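Local coordinates for thermophilic dibenzothiophene desulfurization enzyme C (Paenibacillus sp. A11-2, PDB 5XDC), which probably catalyses the flavin-dependent oxidation of dibenzothiophene by molecular oxygen, first to the sulfoxide and then to the sulfone, using reduced FMN, at residues T22-A25 against K26-V30; G232-T235 against D236-S240; N327-T330 against P331-G335; F375-F378 against W379-A382. All coordinates share one frame; numbering follows the deposited sequence.

Contact 1: residues T22-A25 against K26-V30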
loop_
_atom_site.group_PDB
_atom_site.type_symbol
_atom_site.label_atom_id
_atom_site.label_comp_id
_atom_site.label_asym_id
_atom_site.label_seq_id
_atom_site.Cartn_x
_atom_site.Cartn_y
_atom_site.Cartn_z
ATOM N N THR B 22 23.523 24.437 -5.478
ATOM C CA THR B 22 22.338 24.682 -6.291
ATOM C C THR B 22 22.722 25.086 -7.706
ATOM O O THR B 22 22.122 24.611 -8.680
ATOM C CB THR B 22 21.464 25.753 -5.630
ATOM O OG1 THR B 22 20.903 25.231 -4.424
ATOM C CG2 THR B 22 20.323 26.192 -6.539
ATOM N N GLU B 23 23.721 25.963 -7.841
ATOM C CA GLU B 23 24.160 26.373 -9.171
ATOM C C GLU B 23 24.793 25.210 -9.920
ATOM O O GLU B 23 24.542 25.032 -11.116
ATOM C CB GLU B 23 25.138 27.547 -9.071
ATOM C CG GLU B 23 25.598 28.081 -10.426
ATOM C CD GLU B 23 24.450 28.366 -11.378
ATOM O OE1 GLU B 23 24.395 27.741 -12.465
ATOM O OE2 GLU B 23 23.597 29.210 -11.037
ATOM N N LEU B 24 25.612 24.402 -9.240
ATOM C CA LEU B 24 26.157 23.203 -9.879
ATOM C C LEU B 24 25.028 22.312 -10.405
ATOM O O LEU B 24 25.047 21.878 -11.564
ATOM C CB LEU B 24 27.036 22.427 -8.899
ATOM C CG LEU B 24 28.444 22.968 -8.642
ATOM C CD1 LEU B 24 29.032 22.263 -7.448
ATOM C CD2 LEU B 24 29.328 22.778 -9.851
ATOM N N ALA B 25 24.027 22.048 -9.561
ATOM C CA ALA B 25 22.909 21.188 -9.948
ATOM C C ALA B 25 22.157 21.750 -11.151
ATOM O O ALA B 25 21.750 21.004 -12.052
ATOM C CB ALA B 25 21.972 21.023 -8.755
ATOM N N LYS B 26 21.950 23.067 -11.172
ATOM C CA LYS B 26 21.361 23.732 -12.328
ATOM C C LYS B 26 22.103 23.382 -13.614
ATOM O O LYS B 26 21.490 23.016 -14.622
ATOM C CB LYS B 26 21.377 25.243 -12.080
ATOM C CG LYS B 26 20.418 26.064 -12.915
ATOM C CD LYS B 26 20.164 27.457 -12.299
ATOM C CE LYS B 26 19.749 27.355 -10.817
ATOM N NZ LYS B 26 18.980 28.517 -10.278
ATOM N N THR B 27 23.433 23.496 -13.605
ATOM C CA THR B 27 24.188 23.188 -14.813
ATOM C C THR B 27 24.085 21.708 -15.163
ATOM O O THR B 27 23.994 21.349 -16.342
ATOM C CB THR B 27 25.654 23.610 -14.658
ATOM O OG1 THR B 27 26.333 22.761 -13.725
ATOM C CG2 THR B 27 25.758 25.053 -14.179
ATOM N N PHE B 28 24.057 20.835 -14.153
ATOM C CA PHE B 28 24.018 19.405 -14.434
ATOM C C PHE B 28 22.696 19.000 -15.090
ATOM O O PHE B 28 22.679 18.095 -15.937
ATOM C CB PHE B 28 24.231 18.598 -13.142
ATOM C CG PHE B 28 25.589 18.793 -12.482
ATOM C CD1 PHE B 28 26.684 19.291 -13.190
ATOM C CD2 PHE B 28 25.769 18.452 -11.151
ATOM C CE1 PHE B 28 27.909 19.457 -12.570
ATOM C CE2 PHE B 28 26.999 18.619 -10.525
ATOM C CZ PHE B 28 28.070 19.121 -11.239
ATOM N N ARG B 29 21.584 19.649 -14.716
ATOM C CA ARG B 29 20.285 19.289 -15.296
ATOM C C ARG B 29 20.252 19.501 -16.803
ATOM O O ARG B 29 19.497 18.817 -17.508
ATOM C CB ARG B 29 19.153 20.097 -14.664
ATOM C CG ARG B 29 18.842 19.712 -13.263
ATOM C CD ARG B 29 17.513 20.300 -12.752
ATOM N NE ARG B 29 17.404 20.029 -11.319
ATOM C CZ ARG B 29 17.827 20.844 -10.356
ATOM N NH1 ARG B 29 18.357 22.026 -10.658
ATOM N NH2 ARG B 29 17.713 20.479 -9.084
ATOM N N VAL B 30 21.044 20.449 -17.312
ATOM C CA VAL B 30 21.015 20.769 -18.739
ATOM C C VAL B 30 21.463 19.576 -19.573
ATOM O O VAL B 30 20.955 19.349 -20.675
ATOM C CB VAL B 30 21.891 22.005 -19.026
ATOM C CG1 VAL B 30 21.921 22.303 -20.521
ATOM C CG2 VAL B 30 21.393 23.213 -18.244
HETATM O O HOH W 1 19.417 23.672 -8.685
#
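The F28 ring lies with one face under the carbonyl oxygen of L24, which stands 3.3 Å above the ring plane and off toward the rim. With CG anti to its own carbonyl carbon (chi1 -63°), the ring turns back along the helix and runs side by side with the L24 side chain, both pointing the same way; L24 CD2 comes within 4.1 Å of F28 CZ. The second flat group, the R29 guanidinium, has a water in its plane at one edge. That water accepts from R29 NH1 at 2.8 Å and donates to T22 O, tying a long, extended side chain to the backbone nearly two turns back.

L24 O takes two donors: F28 N, lying in the carbonyl plane, and T27 OG1 at 2.7 Å. A threonine suits this place because its hydroxyl, set between backbone N and carbonyl carbon (chi1 70°), folds onto the preceding turn, while its methyl CG2 rests 3.3 Å from E23 O. E23 and K26 share the exposed side; the E23 carboxylate takes two conformations, so any attraction between their charges is doubtful. Replacing F28 with an alanine would probably open a gap beside L24, where the ring packs on E45 and I49 of helix 43-52.

A25, small enough for close packing, and R29 meet A83 of helix 70-83. The whole is an amphipathic helix with i to i+4 bonding, part of the helical N-terminal domain of the acyl-CoA dehydrogenase fold.

Contact 2: residues G232-T235 against D236-S240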
loop_
_atom_site.group_PDB
_atom_site.type_symbol
_atom_site.label_atom_id
_atom_site.label_comp_id
_atom_site.label_asym_id
_atom_site.label_seq_id
_atom_site.Cartn_x
_atom_site.Cartn_y
_atom_site.Cartn_z
ATOM N N GLY B 232 42.651 -4.847 11.257
ATOM C CA GLY B 232 41.547 -5.248 12.094
ATOM C C GLY B 232 40.969 -4.158 12.974
ATOM O O GLY B 232 39.984 -4.413 13.675
ATOM N N GLN B 233 41.531 -2.948 12.959
ATOM C CA GLN B 233 41.020 -1.899 13.837
ATOM C C GLN B 233 39.579 -1.535 13.506
ATOM O O GLN B 233 38.808 -1.186 14.407
ATOM C CB GLN B 233 41.887 -0.646 13.754
ATOM C CG GLN B 233 41.477 0.438 14.761
ATOM C CD GLN B 233 42.372 1.658 14.703
ATOM O OE1 GLN B 233 43.536 1.565 14.321
ATOM N NE2 GLN B 233 41.823 2.815 15.064
ATOM N N VAL B 234 39.191 -1.605 12.234
ATOM C CA VAL B 234 37.812 -1.266 11.902
ATOM C C VAL B 234 36.865 -2.305 12.491
ATOM O O VAL B 234 35.779 -1.972 12.981
ATOM C CB VAL B 234 37.653 -1.121 10.378
ATOM C CG1 VAL B 234 37.982 -2.423 9.653
ATOM C CG2 VAL B 234 36.254 -0.651 10.035
ATOM N N THR B 235 37.263 -3.576 12.459
ATOM C CA THR B 235 36.460 -4.622 13.085
ATOM C C THR B 235 36.351 -4.391 14.586
ATOM O O THR B 235 35.276 -4.554 15.172
ATOM C CB THR B 235 37.078 -5.986 12.781
ATOM O OG1 THR B 235 37.164 -6.172 11.364
ATOM C CG2 THR B 235 36.246 -7.108 13.367
ATOM N N ASP B 236 37.455 -3.997 15.229
ATOM C CA ASP B 236 37.410 -3.705 16.655
ATOM C C ASP B 236 36.498 -2.520 16.952
ATOM O O ASP B 236 35.750 -2.536 17.936
ATOM C CB ASP B 236 38.820 -3.430 17.173
ATOM C CG ASP B 236 39.736 -4.634 17.050
ATOM O OD1 ASP B 236 39.232 -5.770 16.955
ATOM O OD2 ASP B 236 40.968 -4.435 17.049
ATOM N N ALA B 237 36.558 -1.476 16.125
ATOM C CA ALA B 237 35.699 -0.314 16.338
ATOM C C ALA B 237 34.234 -0.690 16.175
ATOM O O ALA B 237 33.382 -0.240 16.947
ATOM C CB ALA B 237 36.070 0.810 15.370
ATOM N N PHE B 238 33.923 -1.522 15.178
ATOM C CA PHE B 238 32.552 -2.007 15.019
ATOM C C PHE B 238 32.097 -2.758 16.266
ATOM O O PHE B 238 31.007 -2.511 16.794
ATOM C CB PHE B 238 32.444 -2.930 13.798
ATOM C CG PHE B 238 32.416 -2.223 12.468
ATOM C CD1 PHE B 238 32.053 -0.889 12.352
ATOM C CD2 PHE B 238 32.730 -2.921 11.310
ATOM C CE1 PHE B 238 32.009 -0.273 11.115
ATOM C CE2 PHE B 238 32.699 -2.290 10.080
ATOM C CZ PHE B 238 32.341 -0.968 9.992
ATOM N N ALA B 239 32.920 -3.698 16.738
ATOM C CA ALA B 239 32.542 -4.506 17.894
ATOM C C ALA B 239 32.335 -3.649 19.134
ATOM O O ALA B 239 31.502 -3.980 19.984
ATOM C CB ALA B 239 33.604 -5.564 18.157
ATOM N N SER B 240 33.071 -2.549 19.250
ATOM C CA SER B 240 32.966 -1.650 20.388
ATOM C C SER B 240 31.831 -0.648 20.260
ATOM O O SER B 240 31.462 -0.031 21.264
ATOM C CB SER B 240 34.281 -0.881 20.573
ATOM O OG SER B 240 35.327 -1.772 20.919
#
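F238 reaches back over V234, one turn earlier in the same short helix, and its atoms meet that turn in order. CB lies 3.5 Å from T235 O, and CG comes to 3.4 Å from V234 O, the oxygen that also receives the F238 backbone N-H. Further out, CD2 still borders this carbonyl. CE2 and CZ then leave the backbone behind and pack on the methyl CG2 of V234, with CE2 at 3.9 Å. This is a CH-pi contact: the methyl sits over the ring face, 4.2 Å from the centroid and 23° off the normal. V234 places CG2 there by holding it anti to the backbone N, while CG1 takes the position between N and carbonyl carbon (chi1 61°). A beta-branched aliphatic and a flat ring pair well here because the two side chains lie alongside each other, pointing the same way.

G232 holds the N-cap position with a positive phi of 80°, where a beta carbon would press on the carbonyl oxygen of the preceding residue; its own oxygen receives D236 N at 3.0 Å. D236, close to the N-terminus of the helix, carries a charge that may be mildly favoured there. Q233 turns its amide oxygen back to T230 N.

Toward the protein, V234 packs on Y100 and F104 of helix 85-104 and on I184 of strand 184-190, to which G232 is joined by backbone hydrogen bonding. F238 meets F412 edge-to-face, so helix 233-240 lies between helix 85-104, that strand and the C-terminal tail.

Contact 3: residues N327-T330 against P331-G335. With SO4 (sulfate ion), chain N; SO4 (sulfate ion), chain K.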
loop_
_atom_site.group_PDB
_atom_site.type_symbol
_atom_site.label_atom_id
_atom_site.label_comp_id
_atom_site.label_asym_id
_atom_site.label_seq_id
_atom_site.Cartn_x
_atom_site.Cartn_y
_atom_site.Cartn_z
ATOM N N ASN B 327 34.530 13.672 21.272
ATOM C CA ASN B 327 35.774 12.920 21.351
ATOM C C ASN B 327 35.520 11.436 21.519
ATOM O O ASN B 327 36.281 10.618 21.000
ATOM C CB ASN B 327 36.633 13.435 22.509
ATOM C CG ASN B 327 37.037 14.881 22.327
ATOM O OD1 ASN B 327 37.453 15.287 21.239
ATOM N ND2 ASN B 327 36.899 15.674 23.388
ATOM N N HIS B 328 34.460 11.066 22.225
ATOM C CA HIS B 328 34.107 9.670 22.399
ATOM C C HIS B 328 32.620 9.500 22.147
ATOM O O HIS B 328 31.819 10.411 22.381
ATOM C CB HIS B 328 34.478 9.164 23.784
ATOM C CG HIS B 328 35.944 9.254 24.068
ATOM N ND1 HIS B 328 36.500 10.293 24.782
ATOM C CD2 HIS B 328 36.973 8.457 23.695
ATOM C CE1 HIS B 328 37.808 10.122 24.856
ATOM N NE2 HIS B 328 38.121 9.014 24.206
ATOM N N VAL B 329 32.273 8.325 21.641
ATOM C CA VAL B 329 30.896 7.969 21.338
ATOM C C VAL B 329 30.650 6.587 21.913
ATOM O O VAL B 329 31.474 5.680 21.733
ATOM C CB VAL B 329 30.624 7.989 19.825
ATOM C CG1 VAL B 329 29.207 7.497 19.533
ATOM C CG2 VAL B 329 30.829 9.389 19.277
ATOM N N THR B 330 29.525 6.428 22.609
ATOM C CA THR B 330 29.170 5.156 23.207
ATOM C C THR B 330 28.364 4.307 22.236
ATOM O O THR B 330 27.739 4.831 21.310
ATOM C CB THR B 330 28.344 5.374 24.468
ATOM O OG1 THR B 330 27.069 5.915 24.103
ATOM C CG2 THR B 330 29.050 6.336 25.423
ATOM N N PRO B 331 28.351 2.987 22.442
ATOM C CA PRO B 331 27.525 2.121 21.589
ATOM C C PRO B 331 26.061 2.499 21.617
ATOM O O PRO B 331 25.355 2.309 20.619
ATOM C CB PRO B 331 27.748 0.720 22.168
ATOM C CG PRO B 331 28.900 0.835 23.116
ATOM C CD PRO B 331 29.040 2.248 23.513
ATOM N N GLU B 332 25.579 3.026 22.742
ATOM C CA GLU B 332 24.188 3.445 22.825
ATOM C C GLU B 332 23.927 4.657 21.944
ATOM O O GLU B 332 22.915 4.704 21.230
ATOM C CB GLU B 332 23.820 3.729 24.280
ATOM C CG GLU B 332 23.800 2.465 25.142
ATOM C CD GLU B 332 25.190 1.954 25.575
ATOM O OE1 GLU B 332 26.167 2.744 25.619
ATOM O OE2 GLU B 332 25.300 0.741 25.883
ATOM N N GLN B 333 24.833 5.644 21.967
ATOM C CA GLN B 333 24.706 6.798 21.085
ATOM C C GLN B 333 24.774 6.374 19.624
ATOM O O GLN B 333 23.987 6.839 18.795
ATOM C CB GLN B 333 25.808 7.816 21.387
ATOM C CG GLN B 333 25.696 8.458 22.778
ATOM C CD GLN B 333 26.923 9.282 23.139
ATOM O OE1 GLN B 333 28.047 8.918 22.789
ATOM N NE2 GLN B 333 26.711 10.402 23.825
ATOM N N ARG B 334 25.742 5.519 19.292
ATOM C CA ARG B 334 25.898 5.065 17.915
ATOM C C ARG B 334 24.692 4.239 17.481
ATOM O O ARG B 334 24.199 4.396 16.357
ATOM C CB ARG B 334 27.184 4.249 17.780
ATOM C CG ARG B 334 27.545 3.879 16.354
ATOM C CD ARG B 334 27.000 2.522 15.927
ATOM N NE ARG B 334 27.571 2.147 14.637
ATOM C CZ ARG B 334 27.028 1.302 13.766
ATOM N NH1 ARG B 334 25.860 0.718 14.010
ATOM N NH2 ARG B 334 27.661 1.054 12.629
ATOM N N GLY B 335 24.211 3.365 18.366
ATOM C CA GLY B 335 23.094 2.500 18.023
ATOM C C GLY B 335 21.807 3.265 17.805
ATOM O O GLY B 335 21.084 3.019 16.833
HETATM S S SO4 N . 33.223 14.247 24.606
HETATM O O1 SO4 N . 31.856 14.429 25.086
HETATM O O2 SO4 N . 33.466 15.131 23.466
HETATM O O3 SO4 N . 34.170 14.584 25.671
HETATM O O4 SO4 N . 33.406 12.843 24.235
HETATM S S SO4 K . 23.995 12.847 24.514
HETATM O O1 SO4 K . 22.981 13.223 25.500
HETATM O O2 SO4 K . 23.959 13.800 23.404
HETATM O O3 SO4 K . 25.322 12.886 25.134
HETATM O O4 SO4 K . 23.717 11.478 24.085
HETATM O O HOH W 2 29.623 11.517 23.446
#
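T330 and Q333 exchange two hydrogen bonds across the first turn of helix 331-363. Q333 N donates to T330 OG1 at 3.1 Å, and in return Q333 OE1 accepts from T330 N at 2.9 Å, a nearly straight bond of 168° whose donor is tilted 26° from the amide plane. Threonine suits the N-cap because its hydroxyl, lying between backbone N and carbonyl carbon (chi1 68°), faces an amide that has no partner in a preceding turn. Glutamine is long enough to reach back: with CG anti to its carbonyl carbon and the chain extended beyond, it passes T330 OG1 and lays OE1 beside V329 CA.

Around this pair, R334 N donates to T330 O at 2.9 Å, opening the regular i to i+4 pattern. P331 fits the first helical position, since its ring fixes phi and it has no N-H to offer. V329 CG1 packs against the Q333 chain, 3.7 Å from OE1.

In the next shell a water donates to both H328 O and Q333 OE1, steadying the amide from the loop side. Q333 NE2 turns to a sulfate ion, giving O4 a bond of 3.2 Å and O3 a weaker, bent one. A second sulfate takes the backbone N-H groups of N327, at 2.8 Å to O2, and of H328; both ions probably come from the crystallisation liquor. Farther along, R334 forms a salt bridge with the terminal carboxylate of S414 and bonds S245 O.

The reciprocal pairing is a capping box, a common N-terminal helix motif, which here ends the loop after helix 293-324 and starts helix 331-363 in the C-terminal acyl-CoA dehydrogenase-like region.

Contact 4: residues F375-F378 against W379-A382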
loop_
_atom_site.group_PDB
_atom_site.type_symbol
_atom_site.label_atom_id
_atom_site.label_comp_id
_atom_site.label_asym_id
_atom_site.label_seq_id
_atom_site.Cartn_x
_atom_site.Cartn_y
_atom_site.Cartn_z
ATOM N N PHE B 375 12.010 10.414 -18.441
ATOM C CA PHE B 375 11.639 10.492 -17.031
ATOM C C PHE B 375 11.986 9.216 -16.285
ATOM O O PHE B 375 12.200 9.250 -15.065
ATOM C CB PHE B 375 10.142 10.793 -16.916
ATOM C CG PHE B 375 9.666 10.966 -15.502
ATOM C CD1 PHE B 375 9.789 12.182 -14.870
ATOM C CD2 PHE B 375 9.095 9.908 -14.815
ATOM C CE1 PHE B 375 9.370 12.339 -13.582
ATOM C CE2 PHE B 375 8.665 10.075 -13.520
ATOM C CZ PHE B 375 8.807 11.287 -12.912
ATOM N N ASP B 376 12.070 8.093 -16.995
ATOM C CA ASP B 376 12.404 6.822 -16.379
ATOM C C ASP B 376 13.786 6.820 -15.746
ATOM O O ASP B 376 14.079 5.906 -14.985
ATOM C CB ASP B 376 12.317 5.712 -17.417
ATOM C CG ASP B 376 13.282 5.898 -18.542
ATOM O OD1 ASP B 376 13.159 6.898 -19.278
ATOM O OD2 ASP B 376 14.162 5.027 -18.714
ATOM N N ARG B 377 14.631 7.804 -16.059
ATOM C CA ARG B 377 15.935 7.916 -15.408
ATOM C C ARG B 377 15.811 7.941 -13.891
ATOM O O ARG B 377 16.633 7.349 -13.183
ATOM C CB ARG B 377 16.645 9.175 -15.901
ATOM C CG ARG B 377 17.973 9.433 -15.256
ATOM C CD ARG B 377 18.652 10.644 -15.917
ATOM N NE ARG B 377 17.800 11.835 -15.900
ATOM C CZ ARG B 377 17.736 12.708 -14.906
ATOM N NH1 ARG B 377 18.501 12.560 -13.830
ATOM N NH2 ARG B 377 16.909 13.739 -14.989
ATOM N N PHE B 378 14.795 8.629 -13.364
ATOM C CA PHE B 378 14.653 8.717 -11.912
ATOM C C PHE B 378 14.395 7.344 -11.297
ATOM O O PHE B 378 15.066 6.945 -10.334
ATOM C CB PHE B 378 13.530 9.693 -11.558
ATOM C CG PHE B 378 13.802 11.119 -11.979
ATOM C CD1 PHE B 378 14.630 11.936 -11.216
ATOM C CD2 PHE B 378 13.205 11.652 -13.114
ATOM C CE1 PHE B 378 14.872 13.249 -11.591
ATOM C CE2 PHE B 378 13.435 12.962 -13.495
ATOM C CZ PHE B 378 14.283 13.759 -12.736
ATOM N N TRP B 379 13.450 6.587 -11.859
ATOM C CA TRP B 379 13.215 5.231 -11.380
ATOM C C TRP B 379 14.451 4.367 -11.574
ATOM O O TRP B 379 14.827 3.610 -10.678
ATOM C CB TRP B 379 12.010 4.613 -12.084
ATOM C CG TRP B 379 11.792 3.159 -11.729
ATOM C CD1 TRP B 379 11.121 2.672 -10.652
ATOM C CD2 TRP B 379 12.257 2.021 -12.456
ATOM N NE1 TRP B 379 11.146 1.292 -10.650
ATOM C CE2 TRP B 379 11.838 0.870 -11.752
ATOM C CE3 TRP B 379 12.983 1.858 -13.637
ATOM C CZ2 TRP B 379 12.112 -0.414 -12.190
ATOM C CZ3 TRP B 379 13.263 0.574 -14.064
ATOM C CH2 TRP B 379 12.823 -0.542 -13.348
ATOM N N ARG B 380 15.107 4.472 -12.730
ATOM C CA ARG B 380 16.283 3.632 -12.959
ATOM C C ARG B 380 17.378 3.916 -11.928
ATOM O O ARG B 380 17.982 2.988 -11.375
ATOM C CB ARG B 380 16.816 3.838 -14.375
ATOM C CG ARG B 380 15.953 3.196 -15.451
ATOM C CD ARG B 380 16.652 3.200 -16.792
ATOM N NE ARG B 380 16.626 4.500 -17.444
ATOM C CZ ARG B 380 17.660 5.339 -17.534
ATOM N NH1 ARG B 380 18.827 5.048 -16.988
ATOM N NH2 ARG B 380 17.518 6.492 -18.158
ATOM N N ASP B 381 17.633 5.187 -11.650
ATOM C CA ASP B 381 18.671 5.556 -10.690
ATOM C C ASP B 381 18.318 5.069 -9.296
ATOM O O ASP B 381 19.127 4.424 -8.620
ATOM C CB ASP B 381 18.857 7.065 -10.699
ATOM C CG ASP B 381 19.525 7.569 -11.963
ATOM O OD1 ASP B 381 20.224 6.779 -12.640
ATOM O OD2 ASP B 381 19.355 8.767 -12.275
ATOM N N ALA B 382 17.093 5.355 -8.859
ATOM C CA ALA B 382 16.663 4.938 -7.535
ATOM C C ALA B 382 16.583 3.427 -7.434
ATOM O O ALA B 382 17.028 2.851 -6.436
ATOM C CB ALA B 382 15.311 5.565 -7.208
HETATM O O HOH W 3 10.994 7.507 -13.262
HETATM O O HOH W 4 15.609 7.497 -20.198
HETATM O O HOH W 5 20.708 10.843 -13.071
#
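D376 and R380 cross at a slant one helical turn apart, their carboxylate and guanidinium planes 56° apart. The salt bridge is therefore not a flat, two-pronged pairing: R380 NE alone makes the direct bond, to D376 OD2 at 2.8 Å. The acid oxygen lies in the guanidinium plane, yet the nitrogen meets it from above the carboxylate plane. D376 sends CG between backbone N and carbonyl carbon (chi1 62°), and R380 bends at chi3 to bring NE round. A water spans the other corner, donating to D376 OD1 and accepting from R380 NH2. One face of the guanidinium rests on R377, whose CA is 3.4 Å above the plane.

R377 and D381 also cross, with planes 61° apart, but stay short of a salt bridge: NH1 and OD2 are 4.2 Å apart, and a water joins them, donating to D381 OD2 at 2.6 Å. R377 lays its CG against that oxygen at 3.4 Å. D381 OD1 turns instead to M207 N, a residue of the indole pocket. F378 CD2 sits over one face of the F375 ring, 3.8 Å above it. W379, a broad ring suited to an interface, stacks on W379 of the second subunit and donates NE1 to its S357.

R380 also pairs with E36 and donates to L205 O. Putting a leucine in place of R380 would probably cost D376 and E36 this cationic partner. With two acids paired to it, through NE and NH2, the arginine is likely to stay protonated, its charge balanced by D376 and E36.

Contact 4 is the buried one, while contacts 1, 2 and 3 are partly buried, each with exposed residues. Contacts 2 and 3 are neighbours on one side of the chain, where S240 O packs on P331 CG at 3.3 Å; contact 1 lies across the chain's centre from both. Contacts 1 and 4 do not touch, about 6 Å apart at their nearest atoms, but R377 reaches V32 and E36 of helix 16-38, which carries contact 1. Chemistry follows place: aromatic-aliphatic packing marks 22-30 and 232-240, N-capping, with sulfates probably from the crystallisation liquor nearby, the start of helix 331-363, and charge pairing with intersubunit stacking the buried 375-382.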